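SsfS6 (PDB 4G2T) is a two-domain protein of the GT-B fold, related to erythromycin biosynthesis protein CIII, that holds thymidine-5'-diphosphate in the cleft between its domains. Local coordinates at residues A21-G26 against L71-V76; I151-P156 against W332-L337; I186-P191 against M204-Y209; C230-T235 against D301-H306; G263-V268 against G284-G289. All coordinates share one frame; numbering follows the deposited sequence.

Contact 1: A21-G26 against L71-V76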
# COMPACT_ATOMS: atom_id res chain seq x y z
N ALA A 21 15.69 -2.28 0.48
CA ALA A 21 15.66 -1.18 -0.49
C ALA A 21 16.80 -0.19 -0.32
O ALA A 21 17.64 -0.34 0.57
CB ALA A 21 14.31 -0.47 -0.42
N GLY A 22 16.82 0.83 -1.17
CA GLY A 22 17.89 1.81 -1.19
C GLY A 22 17.69 2.99 -0.25
O GLY A 22 16.94 2.90 0.71
N CYS A 23 18.37 4.09 -0.55
CA CYS A 23 18.37 5.25 0.35
C CYS A 23 17.68 6.49 -0.23
O CYS A 23 17.61 7.53 0.42
CB CYS A 23 19.80 5.60 0.77
SG CYS A 23 20.92 5.98 -0.59
N SER A 24 17.17 6.37 -1.46
CA SER A 24 16.35 7.44 -2.03
C SER A 24 15.09 6.85 -2.68
O SER A 24 15.04 5.66 -2.97
CB SER A 24 17.15 8.28 -3.03
OG SER A 24 17.61 7.50 -4.12
N GLU A 25 14.09 7.71 -2.89
CA GLU A 25 12.77 7.27 -3.35
C GLU A 25 12.79 6.41 -4.60
O GLU A 25 11.98 5.49 -4.74
CB GLU A 25 11.85 8.48 -3.57
CG GLU A 25 11.53 9.28 -2.31
CD GLU A 25 12.58 10.33 -1.99
OE1 GLU A 25 13.71 10.23 -2.51
OE2 GLU A 25 12.26 11.27 -1.22
N GLY A 26 13.71 6.70 -5.51
CA GLY A 26 13.80 5.99 -6.77
C GLY A 26 14.19 4.53 -6.63
O GLY A 26 13.96 3.73 -7.54
N LEU A 71 20.61 8.73 5.02
CA LEU A 71 21.73 8.54 4.10
C LEU A 71 21.36 8.82 2.65
O LEU A 71 20.27 8.49 2.20
CB LEU A 71 22.26 7.11 4.23
CG LEU A 71 23.45 6.68 3.36
CD1 LEU A 71 24.70 7.46 3.74
CD2 LEU A 71 23.69 5.19 3.49
N ASP A 72 22.28 9.44 1.92
CA ASP A 72 22.09 9.66 0.49
C ASP A 72 23.29 9.13 -0.28
O ASP A 72 24.39 9.01 0.26
CB ASP A 72 21.88 11.15 0.20
CG ASP A 72 21.31 11.39 -1.19
OD1 ASP A 72 20.67 10.47 -1.74
OD2 ASP A 72 21.50 12.51 -1.72
N MSE A 73 23.07 8.79 -1.55
CA MSE A 73 24.10 8.20 -2.40
C MSE A 73 25.45 8.94 -2.49
O MSE A 73 26.50 8.29 -2.45
CB MSE A 73 23.56 7.90 -3.80
CG MSE A 73 22.72 6.63 -3.88
SE MSE A 73 23.68 5.05 -3.28
CE MSE A 73 25.29 5.24 -4.36
N PRO A 74 25.44 10.28 -2.62
CA PRO A 74 26.72 10.99 -2.72
C PRO A 74 27.70 10.74 -1.57
O PRO A 74 28.91 10.76 -1.81
CB PRO A 74 26.29 12.46 -2.74
CG PRO A 74 24.97 12.44 -3.37
CD PRO A 74 24.30 11.18 -2.89
N GLU A 75 27.20 10.51 -0.36
CA GLU A 75 28.07 10.23 0.78
C GLU A 75 28.91 8.99 0.51
O GLU A 75 30.09 8.93 0.84
CB GLU A 75 27.25 9.99 2.05
CG GLU A 75 26.30 11.10 2.42
CD GLU A 75 25.59 10.82 3.73
OE1 GLU A 75 24.37 11.09 3.81
OE2 GLU A 75 26.24 10.33 4.67
N VAL A 76 28.28 7.99 -0.10
CA VAL A 76 28.90 6.69 -0.31
C VAL A 76 29.71 6.67 -1.60
O VAL A 76 30.73 5.99 -1.70
CB VAL A 76 27.83 5.59 -0.37
CG1 VAL A 76 28.48 4.23 -0.31
CG2 VAL A 76 26.83 5.75 0.76
O HOH W 1 18.11 10.10 -0.45

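Contact 2: I151-P156 against W332-L337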
# COMPACT_ATOMS: atom_id res chain seq x y z
N ILE A 151 14.52 -2.45 -11.84
CA ILE A 151 13.69 -1.25 -11.73
C ILE A 151 14.08 -0.25 -12.81
O ILE A 151 13.78 0.94 -12.71
CB ILE A 151 13.82 -0.61 -10.34
CG1 ILE A 151 15.26 -0.12 -10.11
CG2 ILE A 151 13.43 -1.60 -9.25
CD1 ILE A 151 15.47 0.53 -8.75
N ARG A 152 14.74 -0.75 -13.85
CA ARG A 152 15.27 0.09 -14.91
C ARG A 152 14.97 -0.50 -16.29
O ARG A 152 14.81 -1.71 -16.43
CB ARG A 152 16.78 0.25 -14.74
CG ARG A 152 17.20 0.76 -13.37
CD ARG A 152 18.67 0.52 -13.09
NE ARG A 152 19.07 1.08 -11.80
CZ ARG A 152 18.95 0.43 -10.64
NH1 ARG A 152 18.46 -0.80 -10.61
NH2 ARG A 152 19.33 1.02 -9.52
N LEU A 153 14.89 0.36 -17.30
CA LEU A 153 14.73 -0.09 -18.68
C LEU A 153 15.94 -0.92 -19.09
O LEU A 153 15.81 -1.92 -19.80
CB LEU A 153 14.59 1.10 -19.63
CG LEU A 153 13.19 1.67 -19.85
CD1 LEU A 153 13.25 2.90 -20.74
CD2 LEU A 153 12.28 0.61 -20.46
N ALA A 154 17.11 -0.50 -18.62
CA ALA A 154 18.34 -1.23 -18.86
C ALA A 154 19.26 -1.11 -17.65
O ALA A 154 19.49 -0.01 -17.15
CB ALA A 154 19.04 -0.71 -20.11
N SER A 155 19.77 -2.24 -17.18
CA SER A 155 20.67 -2.25 -16.04
C SER A 155 22.06 -2.69 -16.46
O SER A 155 22.33 -3.89 -16.56
CB SER A 155 20.13 -3.17 -14.94
OG SER A 155 18.83 -2.77 -14.53
N PRO A 156 22.96 -1.72 -16.71
CA PRO A 156 24.35 -2.00 -17.10
C PRO A 156 25.03 -2.93 -16.09
O PRO A 156 25.23 -2.55 -14.94
CB PRO A 156 25.00 -0.62 -17.07
CG PRO A 156 23.88 0.32 -17.36
CD PRO A 156 22.67 -0.28 -16.69
N TRP A 332 21.49 6.56 -18.67
CA TRP A 332 21.84 6.85 -20.06
C TRP A 332 21.35 5.79 -21.04
O TRP A 332 20.78 6.12 -22.08
CB TRP A 332 23.35 7.06 -20.21
CG TRP A 332 23.82 8.40 -19.76
CD1 TRP A 332 23.04 9.47 -19.40
CD2 TRP A 332 25.17 8.84 -19.62
NE1 TRP A 332 23.82 10.53 -19.05
CE2 TRP A 332 25.14 10.18 -19.17
CE3 TRP A 332 26.41 8.23 -19.83
CZ2 TRP A 332 26.30 10.91 -18.93
CZ3 TRP A 332 27.56 8.96 -19.59
CH2 TRP A 332 27.50 10.29 -19.14
N ASP A 333 21.58 4.52 -20.71
CA ASP A 333 21.15 3.41 -21.56
C ASP A 333 19.64 3.41 -21.77
O ASP A 333 19.16 3.16 -22.87
CB ASP A 333 21.60 2.08 -20.96
CG ASP A 333 23.07 1.79 -21.21
OD1 ASP A 333 23.81 2.74 -21.55
OD2 ASP A 333 23.48 0.63 -21.05
N SER A 334 18.89 3.69 -20.70
CA SER A 334 17.44 3.71 -20.76
C SER A 334 16.92 4.79 -21.71
O SER A 334 15.94 4.58 -22.42
CB SER A 334 16.85 3.91 -19.36
OG SER A 334 17.21 2.84 -18.50
N ALA A 335 17.58 5.94 -21.70
CA ALA A 335 17.19 7.05 -22.56
C ALA A 335 17.53 6.77 -24.02
O ALA A 335 16.94 7.35 -24.93
CB ALA A 335 17.84 8.34 -22.09
N ARG A 336 18.50 5.89 -24.23
CA ARG A 336 18.88 5.49 -25.58
C ARG A 336 17.87 4.51 -26.16
O ARG A 336 17.49 4.61 -27.32
CB ARG A 336 20.28 4.87 -25.58
CG ARG A 336 21.39 5.86 -25.25
CD ARG A 336 22.72 5.15 -25.07
NE ARG A 336 23.78 6.09 -24.71
CZ ARG A 336 24.82 5.79 -23.94
NH1 ARG A 336 24.94 4.57 -23.43
NH2 ARG A 336 25.74 6.71 -23.67
N LEU A 337 17.43 3.56 -25.33
CA LEU A 337 16.40 2.62 -25.72
C LEU A 337 15.09 3.35 -25.99
O LEU A 337 14.31 2.96 -26.86
CB LEU A 337 16.19 1.56 -24.63
CG LEU A 337 17.01 0.27 -24.70
CD1 LEU A 337 18.51 0.55 -24.66
CD2 LEU A 337 16.61 -0.68 -23.58
O HOH W 2 14.45 3.13 -17.00
O HOH W 3 19.97 2.94 -17.92

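Contact 3: I186-P191 against M204-Y209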
# COMPACT_ATOMS: atom_id res chain seq x y z
N ILE A 186 14.07 -10.71 -12.27
CA ILE A 186 12.93 -10.06 -12.90
C ILE A 186 13.36 -8.88 -13.77
O ILE A 186 14.16 -8.05 -13.34
CB ILE A 186 11.93 -9.57 -11.84
CG1 ILE A 186 11.48 -10.75 -10.97
CG2 ILE A 186 10.74 -8.90 -12.51
CD1 ILE A 186 10.84 -10.33 -9.66
N ASP A 187 12.84 -8.83 -14.98
CA ASP A 187 13.13 -7.74 -15.91
C ASP A 187 11.83 -7.06 -16.32
O ASP A 187 10.79 -7.71 -16.44
CB ASP A 187 13.86 -8.28 -17.14
CG ASP A 187 14.59 -7.19 -17.90
OD1 ASP A 187 15.77 -6.94 -17.58
OD2 ASP A 187 13.99 -6.60 -18.82
N VAL A 188 11.88 -5.74 -16.52
CA VAL A 188 10.67 -4.98 -16.81
C VAL A 188 10.72 -4.25 -18.15
O VAL A 188 9.84 -3.45 -18.46
CB VAL A 188 10.38 -3.95 -15.69
CG1 VAL A 188 10.04 -4.66 -14.39
CG2 VAL A 188 11.57 -3.02 -15.51
N CYS A 189 11.74 -4.54 -18.94
CA CYS A 189 11.87 -3.91 -20.26
C CYS A 189 11.00 -4.62 -21.29
O CYS A 189 11.05 -5.85 -21.41
CB CYS A 189 13.33 -3.90 -20.71
SG CYS A 189 13.62 -3.05 -22.28
N PRO A 190 10.20 -3.85 -22.04
CA PRO A 190 9.37 -4.40 -23.11
C PRO A 190 10.23 -5.07 -24.18
O PRO A 190 11.20 -4.47 -24.63
CB PRO A 190 8.68 -3.16 -23.70
CG PRO A 190 8.72 -2.15 -22.60
CD PRO A 190 10.01 -2.40 -21.88
N PRO A 191 9.88 -6.31 -24.57
CA PRO A 191 10.61 -7.11 -25.56
C PRO A 191 10.98 -6.36 -26.84
O PRO A 191 12.07 -6.59 -27.37
CB PRO A 191 9.62 -8.23 -25.88
CG PRO A 191 8.89 -8.43 -24.60
CD PRO A 191 8.76 -7.06 -23.98
N MSE A 204 8.14 -8.89 -16.28
CA MSE A 204 7.03 -8.46 -15.44
C MSE A 204 6.53 -7.09 -15.89
O MSE A 204 7.32 -6.21 -16.22
CB MSE A 204 7.45 -8.40 -13.97
CG MSE A 204 6.30 -8.05 -13.02
SE MSE A 204 6.87 -7.21 -11.35
CE MSE A 204 7.78 -8.70 -10.52
N ARG A 205 5.21 -6.91 -15.90
CA ARG A 205 4.62 -5.62 -16.21
C ARG A 205 4.98 -4.61 -15.14
O ARG A 205 4.91 -4.91 -13.94
CB ARG A 205 3.10 -5.74 -16.33
CG ARG A 205 2.40 -4.40 -16.55
CD ARG A 205 0.89 -4.55 -16.55
NE ARG A 205 0.23 -3.27 -16.78
CZ ARG A 205 -1.09 -3.09 -16.75
NH1 ARG A 205 -1.89 -4.11 -16.50
NH2 ARG A 205 -1.60 -1.89 -16.98
N TYR A 206 5.36 -3.41 -15.55
CA TYR A 206 5.71 -2.36 -14.61
C TYR A 206 4.47 -1.63 -14.10
O TYR A 206 3.94 -0.75 -14.78
CB TYR A 206 6.69 -1.36 -15.23
CG TYR A 206 7.23 -0.35 -14.25
CD1 TYR A 206 8.34 -0.64 -13.47
CD2 TYR A 206 6.63 0.90 -14.11
CE1 TYR A 206 8.84 0.29 -12.57
CE2 TYR A 206 7.12 1.83 -13.21
CZ TYR A 206 8.23 1.52 -12.45
OH TYR A 206 8.72 2.44 -11.55
N VAL A 207 4.02 -2.01 -12.92
CA VAL A 207 2.94 -1.28 -12.25
C VAL A 207 3.56 -0.14 -11.46
O VAL A 207 4.31 -0.37 -10.51
CB VAL A 207 2.15 -2.20 -11.30
CG1 VAL A 207 1.11 -1.39 -10.54
CG2 VAL A 207 1.48 -3.32 -12.09
N PRO A 208 3.27 1.10 -11.86
CA PRO A 208 3.94 2.27 -11.28
C PRO A 208 3.41 2.69 -9.91
O PRO A 208 2.20 2.86 -9.74
CB PRO A 208 3.67 3.37 -12.31
CG PRO A 208 2.38 2.98 -12.93
CD PRO A 208 2.35 1.48 -12.95
N TYR A 209 4.31 2.84 -8.95
CA TYR A 209 3.99 3.51 -7.69
C TYR A 209 4.89 4.73 -7.56
O TYR A 209 6.12 4.61 -7.57
CB TYR A 209 4.16 2.59 -6.49
CG TYR A 209 3.91 3.29 -5.18
CD1 TYR A 209 2.61 3.61 -4.78
CD2 TYR A 209 4.95 3.66 -4.34
CE1 TYR A 209 2.37 4.27 -3.59
CE2 TYR A 209 4.72 4.31 -3.14
CZ TYR A 209 3.43 4.61 -2.77
OH TYR A 209 3.19 5.27 -1.59
O HOH W 4 7.08 -3.79 -17.80

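Contact 4: C230-T235 against D301-H306. With TYD (thymidine-5'-diphosphate), chain B.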
# COMPACT_ATOMS: atom_id res chain seq x y z
N CYS A 230 3.63 17.70 -18.40
CA CYS A 230 4.13 17.47 -17.05
C CYS A 230 5.64 17.66 -16.98
O CYS A 230 6.40 17.02 -17.71
CB CYS A 230 3.77 16.07 -16.56
SG CYS A 230 4.43 15.67 -14.93
N LEU A 231 6.08 18.56 -16.10
CA LEU A 231 7.49 18.86 -15.95
C LEU A 231 7.99 18.38 -14.59
O LEU A 231 7.58 18.89 -13.55
CB LEU A 231 7.73 20.36 -16.10
CG LEU A 231 9.17 20.86 -15.95
CD1 LEU A 231 10.06 20.29 -17.05
CD2 LEU A 231 9.21 22.38 -15.96
N THR A 232 8.88 17.39 -14.60
CA THR A 232 9.39 16.82 -13.35
C THR A 232 10.85 16.39 -13.48
O THR A 232 11.26 15.87 -14.52
CB THR A 232 8.54 15.61 -12.90
OG1 THR A 232 9.15 15.00 -11.75
CG2 THR A 232 8.43 14.58 -14.01
N PHE A 233 11.63 16.61 -12.43
CA PHE A 233 13.04 16.22 -12.43
C PHE A 233 13.37 15.22 -11.33
O PHE A 233 14.54 14.94 -11.07
CB PHE A 233 13.95 17.45 -12.33
CG PHE A 233 14.14 18.17 -13.64
CD1 PHE A 233 13.81 17.56 -14.84
CD2 PHE A 233 14.66 19.45 -13.67
CE1 PHE A 233 13.99 18.22 -16.04
CE2 PHE A 233 14.84 20.12 -14.87
CZ PHE A 233 14.51 19.50 -16.06
N GLY A 234 12.34 14.67 -10.69
CA GLY A 234 12.54 13.64 -9.69
C GLY A 234 12.73 14.16 -8.28
O GLY A 234 12.25 15.24 -7.94
N THR A 235 13.45 13.40 -7.47
CA THR A 235 13.64 13.73 -6.06
C THR A 235 15.09 14.08 -5.74
O THR A 235 15.40 14.52 -4.64
CB THR A 235 13.21 12.56 -5.16
OG1 THR A 235 14.09 11.45 -5.36
CG2 THR A 235 11.78 12.14 -5.47
N ASP A 301 -0.29 14.88 -21.81
CA ASP A 301 -0.02 14.47 -23.19
C ASP A 301 1.47 14.26 -23.44
O ASP A 301 1.84 13.47 -24.31
CB ASP A 301 -0.57 15.52 -24.17
CG ASP A 301 -2.08 15.60 -24.15
OD1 ASP A 301 -2.73 14.79 -24.85
OD2 ASP A 301 -2.63 16.47 -23.44
N VAL A 302 2.31 14.95 -22.68
CA VAL A 302 3.76 14.86 -22.87
C VAL A 302 4.50 15.22 -21.58
O VAL A 302 4.06 16.09 -20.82
CB VAL A 302 4.22 15.76 -24.04
CG1 VAL A 302 3.83 17.21 -23.80
CG2 VAL A 302 5.73 15.63 -24.27
N VAL A 303 5.61 14.54 -21.32
CA VAL A 303 6.38 14.76 -20.09
C VAL A 303 7.84 15.12 -20.37
O VAL A 303 8.52 14.42 -21.12
CB VAL A 303 6.35 13.53 -19.18
CG1 VAL A 303 7.10 13.80 -17.88
CG2 VAL A 303 4.91 13.12 -18.89
N VAL A 304 8.31 16.20 -19.76
CA VAL A 304 9.72 16.57 -19.82
C VAL A 304 10.38 16.20 -18.50
O VAL A 304 9.98 16.68 -17.44
CB VAL A 304 9.89 18.08 -20.05
CG1 VAL A 304 11.37 18.44 -20.06
CG2 VAL A 304 9.23 18.49 -21.35
N HIS A 305 11.39 15.34 -18.56
CA HIS A 305 12.03 14.86 -17.33
C HIS A 305 13.54 14.68 -17.40
O HIS A 305 14.17 14.93 -18.43
CB HIS A 305 11.35 13.58 -16.83
CG HIS A 305 11.37 12.46 -17.82
ND1 HIS A 305 12.47 11.66 -18.01
CD2 HIS A 305 10.42 12.00 -18.67
CE1 HIS A 305 12.20 10.75 -18.94
NE2 HIS A 305 10.96 10.94 -19.35
N HIS A 306 14.11 14.23 -16.29
CA HIS A 306 15.56 14.12 -16.12
C HIS A 306 16.08 12.74 -16.49
O HIS A 306 17.22 12.39 -16.17
CB HIS A 306 15.93 14.42 -14.67
CG HIS A 306 15.42 13.41 -13.69
ND1 HIS A 306 14.08 13.13 -13.54
CD2 HIS A 306 16.07 12.60 -12.82
CE1 HIS A 306 13.93 12.20 -12.61
NE2 HIS A 306 15.13 11.86 -12.16
PA TYD B . 13.15 8.53 -10.51
O1A TYD B . 12.25 8.63 -11.72
O2A TYD B . 14.00 7.28 -10.63
O3A TYD B . 14.05 9.80 -10.45
PB TYD B . 15.05 10.01 -9.27
O1B TYD B . 15.57 8.68 -8.79
O2B TYD B . 16.20 10.85 -9.77
O3B TYD B . 14.36 10.72 -8.13
O5' TYD B . 12.30 8.46 -9.21
C5' TYD B . 11.36 9.43 -8.95
C4' TYD B . 10.14 8.79 -8.41
O4' TYD B . 9.43 9.69 -7.63
C3' TYD B . 9.24 8.38 -9.54
O3' TYD B . 8.55 7.23 -9.21
C2' TYD B . 8.29 9.52 -9.77
C1' TYD B . 8.18 10.08 -8.31
N1 TYD B . 7.68 11.54 -8.15
C2 TYD B . 6.32 11.93 -8.45
O2 TYD B . 5.52 11.10 -8.85
N3 TYD B . 5.88 13.26 -8.30
C4 TYD B . 6.78 14.24 -7.84
O4 TYD B . 6.40 15.41 -7.70
C5 TYD B . 8.18 13.85 -7.52
C5M TYD B . 9.13 14.89 -7.03
C6 TYD B . 8.61 12.55 -7.67

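Contact 5: G263-V268 against G284-G289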
# COMPACT_ATOMS: atom_id res chain seq x y z
N GLY A 263 2.30 26.39 -26.56
CA GLY A 263 0.93 25.93 -26.66
C GLY A 263 0.65 24.80 -25.69
O GLY A 263 0.03 23.79 -26.06
N PHE A 264 1.09 24.96 -24.45
CA PHE A 264 0.92 23.92 -23.44
C PHE A 264 0.39 24.47 -22.11
O PHE A 264 0.72 25.59 -21.71
CB PHE A 264 2.24 23.19 -23.17
CG PHE A 264 2.61 22.20 -24.24
CD1 PHE A 264 1.91 21.02 -24.37
CD2 PHE A 264 3.68 22.45 -25.09
CE1 PHE A 264 2.25 20.10 -25.34
CE2 PHE A 264 4.03 21.53 -26.06
CZ PHE A 264 3.32 20.35 -26.19
N GLU A 265 -0.43 23.67 -21.44
CA GLU A 265 -0.76 23.90 -20.05
C GLU A 265 0.18 23.01 -19.25
O GLU A 265 0.16 21.79 -19.40
CB GLU A 265 -2.21 23.52 -19.77
CG GLU A 265 -2.64 23.70 -18.32
CD GLU A 265 -4.03 23.16 -18.05
OE1 GLU A 265 -4.47 22.25 -18.79
OE2 GLU A 265 -4.68 23.65 -17.11
N VAL A 266 1.02 23.60 -18.40
CA VAL A 266 2.05 22.82 -17.74
C VAL A 266 1.82 22.58 -16.25
O VAL A 266 1.34 23.45 -15.53
CB VAL A 266 3.46 23.42 -17.97
CG1 VAL A 266 3.82 23.37 -19.44
CG2 VAL A 266 3.51 24.84 -17.46
N VAL A 267 2.15 21.37 -15.82
CA VAL A 267 2.09 21.00 -14.41
C VAL A 267 3.48 20.54 -13.97
O VAL A 267 4.10 19.71 -14.63
CB VAL A 267 1.08 19.86 -14.16
CG1 VAL A 267 1.20 19.34 -12.74
CG2 VAL A 267 -0.34 20.33 -14.45
N VAL A 268 3.96 21.09 -12.86
CA VAL A 268 5.29 20.75 -12.38
C VAL A 268 5.25 19.80 -11.19
O VAL A 268 4.83 20.18 -10.09
CB VAL A 268 6.10 22.00 -12.01
CG1 VAL A 268 7.50 21.62 -11.58
CG2 VAL A 268 6.14 22.97 -13.18
N GLY A 284 0.47 30.02 -17.12
CA GLY A 284 0.44 28.95 -18.10
C GLY A 284 0.69 27.65 -17.37
O GLY A 284 0.49 26.56 -17.92
N VAL A 285 1.14 27.77 -16.13
CA VAL A 285 1.29 26.62 -15.25
C VAL A 285 -0.04 26.37 -14.55
O VAL A 285 -0.71 27.30 -14.09
CB VAL A 285 2.46 26.78 -14.25
CG1 VAL A 285 3.69 27.34 -14.95
CG2 VAL A 285 2.08 27.68 -13.07
N LEU A 286 -0.45 25.11 -14.52
CA LEU A 286 -1.70 24.75 -13.88
C LEU A 286 -1.47 24.61 -12.39
O LEU A 286 -2.21 25.16 -11.58
CB LEU A 286 -2.25 23.46 -14.47
CG LEU A 286 -3.52 22.92 -13.83
CD1 LEU A 286 -4.62 23.98 -13.84
CD2 LEU A 286 -3.98 21.67 -14.54
N ALA A 287 -0.42 23.87 -12.03
CA ALA A 287 -0.08 23.65 -10.64
C ALA A 287 1.37 23.21 -10.50
O ALA A 287 1.98 22.73 -11.46
CB ALA A 287 -1.01 22.61 -10.02
N ALA A 288 1.92 23.37 -9.31
CA ALA A 288 3.28 22.94 -9.02
C ALA A 288 3.34 22.35 -7.61
O ALA A 288 3.02 23.02 -6.63
CB ALA A 288 4.24 24.11 -9.14
N GLY A 289 3.74 21.09 -7.52
CA GLY A 289 3.81 20.41 -6.24
C GLY A 289 3.99 18.91 -6.39
O GLY A 289 4.19 18.40 -7.49

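Contact 1: A21-G26 against L71-V76
Cys-23 pushes its thiol group into the turn formed by Leu-71, Asp-72 and Met-73, a selenomethionine, and it has the largest share of this buried contact. Its CB faces the backbone of Leu-71, 3.3 Å from Leu-71 O. SG stands between the backbone N and the carbonyl carbon of its own residue (chi1 59°), a torsion that carries the sulfur on past Leu-71 to the start of helix 73-77. There SG lies 3.7 Å from Met-73 N and 3.8 Å from Met-73 CG. The selenomethionine chain is bent at both chi2 and chi3, and this folding keeps its selenium beside the thiol, with Met-73 SE 4.0 Å from Cys-23 SG. The pairing is apolar, and no direct hydrogen bond joins the two segments. A water donates to Cys-23 O at 2.8 Å; its link to Asp-72 OD1 is less certain, because Asp-72 is modelled in two conformers. Within 71-76, Glu-75 reaches back over the first helical turn: Asp-72 N donates to Glu-75 OE1 at 3.3 Å, meeting it from above the carboxylate plane, while Glu-75 N returns a backbone bond to Asp-72 O. Asn-52 stitches the same region together, its OD1 accepting from Leu-71 N and its ND2 bonding weakly to Cys-23 O. The 21-26 loop thus leaves strand 16-20 of the N-terminal parallel sheet between the end of strand 44-50, where Cys-23 touches Ser-50, and helix 73-77, whose Met-73 packs in turn on Leu-106 of helix 92-121.

Contact 2: I151-P156 against W332-L337
The carboxylate of Asp-333 is met from two directions: Pro-156 brings its ring carbon CG to 3.7 Å from Asp-333 OD2, while OD1 forms a salt bridge to Arg-336 NH1 at 2.9 Å. The proline ring and the acid run alongside each other, heading opposite ways. The guanidinium of Arg-336, one helical turn on, has Trp-332 CB 4.1 Å above the centre of one face, and its NH2 is paired with Glu-92 of helix 92-121. The polar link across the contact is Ser-334. Its OG lies beside its own backbone N (chi1 -62°) and points at the 151-156 loop, where Ala-154 N donates to it in a weak, bent bond of 3.3 Å. Two waters also bond to it: one accepts from Leu-153 N and donates to Ser-334 OG, and the other accepts from Ser-334 OG at 2.8 Å and donates to Ala-154 O. The contact spans the two halves of the GT-B fold, joining the loop after strand 146-149 of the N-terminal sheet to helix 332-340 of the C-terminal domain. Leu-153 lays its CB 3.6 Å from Ser-334 CB and sets CD1 against Ser-334 O, while its side chain also packs on Leu-313 and Leu-316 of helix 309-317. Ala-154 CB fits between Asp-333 CB, at 3.9 Å, and Leu-337 CD2, at 4.2 Å.

Contact 3: I186-P191 against M204-Y209
At one margin of the seven-stranded parallel sheet of the N-terminal domain, strand 184-187 ends in an Asx turn just where Asp-187 and Met-204 join its backbone to the chain leaving strand 202-203. Met-204 N donates to Asp-187 O at 2.9 Å, continuing the pairing of the two strands. In the turn, Asp-187 OD2 accepts from Cys-189 N at 3.1 Å, a bond that ties the carboxylate to the turn, with the donor above the carboxylate plane. Ile-186 and Met-204, a selenomethionine, cross at a slant. The selenomethionine runs out from the backbone with CG anti to N (chi1 -176°) and bends only at chi3, so that its methyl CE turns back to Ile-186, 3.6 Å from both CG2 and CD1. Both residues also pack on Ile-390 of the C-terminal helix 387-396. Two residues past Ile-186, Val-188 CG1 approaches Met-204 O to 3.6 Å and lies more loosely at the edge of the Tyr-206 ring, near its plane. A water links the two chains, donating to Val-188 O and to Met-204 O, each at 2.9 Å, and accepting weakly from Tyr-206 N.

Contact 4: C230-T235 against D301-H306
Backbone bonds between Cys-230, Thr-232 and their partners Val-302 and Val-304 join two neighbouring parallel strands, whose axes pass within 4.8 Å at 16°. Cys-230 N donates to Val-302 O at 2.9 Å, Val-304 N to Cys-230 O, and Thr-232 N to Val-304 O. CA-H...O contacts supplement them, among them His-305 CA to Thr-232 O at 3.1 Å. Apolar packing occupies both sides of the sheet: Cys-230 CB meets Val-303 CG2 on one, while on the other Leu-231 lies alongside Val-304, its CD1 3.7 Å from Val-304 CB. Past the strands, the His-306 imidazole has Phe-233 O over its centre, 3.0 Å above the ring plane. These are central strands of the Rossmann-like C-terminal sheet of the GT-B fold, and the loops leaving their C-terminal ends line the diphosphate site. Polar contacts take over there. With CG between its backbone N and carbonyl carbon (chi1 66°), His-306 turns NE2 to the thymidine-5'-diphosphate and shares its one N-H between O2B (2.8 Å) and O3A (2.9 Å), the latter in the ring plane. Thr-235 N gives the ligand's O3B another bond of 2.9 Å, and Gly-310 N and Thr-311 N also donate to the ligand.

Contact 5: G263-V268 against G284-G289
Strands 265-268 and 285-289 run parallel, 4.5 Å apart at closest and with their directions 7° apart, but the second carries one residue more between the pairs Val-266 with Val-285 and Val-268 with Ala-288, a beta bulge around Leu-286 and Ala-287. Before it, Val-266 N donates to Gly-284 O at 3.0 Å, and Val-266 O accepts from Leu-286 N. After it, Val-268 N bonds to Ala-287 O, and Gly-289 N to Val-268 O at 2.9 Å. The bulge coincides with a turned backbone at Leu-286 (psi -48°), whose side chain faces the neighbouring strand. Leu-286 lies beside Val-267, pointing the same way, with CB 3.7 Å from Val-267 CG2. Glu-265 reaches across it: CG stands anti to the backbone N (chi1 179°) and the chain stays extended, so OE2 rests 3.3 Å from both Leu-286 CD1 and CD2, while OE1 is held by a salt bridge to Arg-228. On the other face, Val-266 CG2 meets Val-285 CG1 at 3.5 Å, and Val-268 CB meets Ala-288 CB at 4.0 Å. Gly-289, ending the strand, touches the bound thymidine-5'-diphosphate. Strand 285-289 is the outermost of the C-terminal sheet on this side and 265-269 separates it from 228-232; helix 252-258 packs on the face bearing Val-266, Val-268 and Val-285, Leu-252 on Val-268 and Ser-256 on Val-285.

Overall arrangement
Contacts 4 and 5 share the C-terminal sheet, their centres 11 Å apart, with strand 228-232 of one paired to strand 265-269 of the other; contact 5 is nested in the chain loop that contact 4 closes. Contacts 1 and 3 belong to the N-terminal half, 22 Å apart between centres and on opposite sides of the chain's centre. Contact 2 spans the halves; it encloses contacts 3, 4 and 5 along the chain and packs on contact 3 through Leu-153 and Cys-189. Contact 1 reaches contact 4 by Glu-25 and Thr-235. Residues from contacts 1, 3, 4 and 5 belong to the thymidine-5'-diphosphate pocket, which both halves of the GT-B fold therefore line.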